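Local coordinates for uncharacterized protein orp (Desulfovibrio gigas, PDB 2WFB), which is of unknown function but is associated with a mixed molybdenum-copper sulphide cluster and is probably a biosynthetic protein of the nitrogenase-cofactor family, at residues G97-V100 / R101-V104. Residues are numbered along the deposited sequence; the frame is centred on the assembly and turned at random.
Sequences GLTV and RQAV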
loop_
_atom_site.group_PDB
_atom_site.type_symbol
_atom_site.label_atom_id
_atom_site.label_comp_id
_atom_site.label_asym_id
_atom_site.label_seq_id
_atom_site.Cartn_x
_atom_site.Cartn_y
_atom_site.Cartn_z
ATOM N N GLY A 97 -9.208 -8.882 3.924
ATOM C CA GLY A 97 -9.725 -10.241 3.896
ATOM C C GLY A 97 -8.959 -11.098 2.905
ATOM O O GLY A 97 -9.107 -12.327 2.898
ATOM N N LEU A 98 -8.154 -10.447 2.057
ATOM C CA LEU A 98 -7.288 -11.137 1.077
ATOM C C LEU A 98 -5.892 -11.277 1.646
ATOM O O LEU A 98 -5.480 -10.460 2.506
ATOM C CB LEU A 98 -7.237 -10.340 -0.233
ATOM C CG LEU A 98 -8.498 -10.228 -1.079
ATOM C CD1 LEU A 98 -8.241 -9.402 -2.348
ATOM C CD2 LEU A 98 -8.993 -11.614 -1.474
ATOM N N THR A 99 -5.172 -12.318 1.220
ATOM C CA THR A 99 -3.747 -12.373 1.477
ATOM C C THR A 99 -3.025 -11.411 0.543
ATOM O O THR A 99 -3.594 -10.926 -0.443
ATOM C CB THR A 99 -3.126 -13.782 1.338
ATOM O OG1 THR A 99 -3.167 -14.182 -0.022
ATOM C CG2 THR A 99 -3.861 -14.804 2.155
ATOM N N VAL A 100 -1.782 -11.096 0.878
ATOM C CA VAL A 100 -1.006 -10.172 0.064
ATOM C C VAL A 100 -0.884 -10.739 -1.359
ATOM O O VAL A 100 -1.131 -10.012 -2.329
ATOM C CB VAL A 100 0.365 -9.804 0.710
ATOM C CG1 VAL A 100 1.280 -9.050 -0.295
ATOM C CG2 VAL A 100 0.145 -8.942 1.981
ATOM N N ARG A 101 -0.575 -12.029 -1.465
ATOM C CA ARG A 101 -0.449 -12.670 -2.767
ATOM C C ARG A 101 -1.735 -12.563 -3.583
ATOM O O ARG A 101 -1.692 -12.261 -4.776
ATOM C CB ARG A 101 -0.056 -14.132 -2.586
ATOM C CG ARG A 101 0.414 -14.811 -3.864
ATOM C CD ARG A 101 0.572 -16.321 -3.679
ATOM N NE ARG A 101 1.499 -16.680 -2.606
ATOM C CZ ARG A 101 2.824 -16.753 -2.715
ATOM N NH1 ARG A 101 3.447 -16.481 -3.862
ATOM N NH2 ARG A 101 3.537 -17.110 -1.657
ATOM N N GLN A 102 -2.881 -12.784 -2.932
ATOM C CA GLN A 102 -4.168 -12.714 -3.603
ATOM C C GLN A 102 -4.515 -11.312 -4.035
ATOM O O GLN A 102 -5.118 -11.152 -5.070
ATOM C CB GLN A 102 -5.281 -13.251 -2.719
ATOM C CG GLN A 102 -5.216 -14.778 -2.461
ATOM C CD GLN A 102 -6.134 -15.196 -1.334
ATOM O OE1 GLN A 102 -6.505 -14.383 -0.483
ATOM N NE2 GLN A 102 -6.509 -16.462 -1.317
ATOM N N ALA A 103 -4.167 -10.286 -3.247
ATOM C CA ALA A 103 -4.472 -8.913 -3.637
ATOM C C ALA A 103 -3.670 -8.479 -4.887
ATOM O O ALA A 103 -4.196 -7.810 -5.785
ATOM C CB ALA A 103 -4.225 -7.952 -2.484
ATOM N N VAL A 104 -2.397 -8.865 -4.932
ATOM C CA VAL A 104 -1.553 -8.526 -6.069
ATOM C C VAL A 104 -2.101 -9.247 -7.294
ATOM O O VAL A 104 -2.275 -8.621 -8.345
ATOM C CB VAL A 104 -0.082 -8.891 -5.844
ATOM C CG1 VAL A 104 0.665 -8.825 -7.154
ATOM C CG2 VAL A 104 0.552 -7.945 -4.819
#
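T99 and Q102 meet where an extended loop turns into a helix, and the first helical backbone bonds run from A103 N to T99 O (2.9 Å) and from V104 N to V100 O (3.1 Å). T99 is the N-cap residue. Its OG1 lies between its own backbone N and carbonyl carbon, and from there it faces the start of the helix. Q102 N donates to T99 OG1 at 3.2 Å. Q102 returns the bond with its side chain: T99 N donates to Q102 OE1 at 3.0 Å, almost straight at 172°. The two reciprocal bonds make a capping box. T99 N sits out of the plane of the Q102 amide, tilted by 31°. The glutamine reaches back because CG is set beside its own backbone N, chi1 -68°, and the chain then runs extended. Its CG passes 3.2 Å from T99 OG1, and the methyl CG2 of T99 lies 3.8 Å from Q102 OE1. The box thus occupies two N-H groups at the helix start, those of T99 and Q102. L98 flanks the glutamine end: its CD2 approaches Q102 OE1, while CD1 rests 4.0 Å from A103 CA.

R101 points outward and forms a salt bridge through NE with D17. Backbone bonds tie L98, V100 and R101 to V20, G18 and L16. V100 and V104 face the sheet, packing on V9 of strand 6-11 and on V31 and V33 of strand 29-34, so the capped end of helix 100-108 lies against these two neighbouring strands.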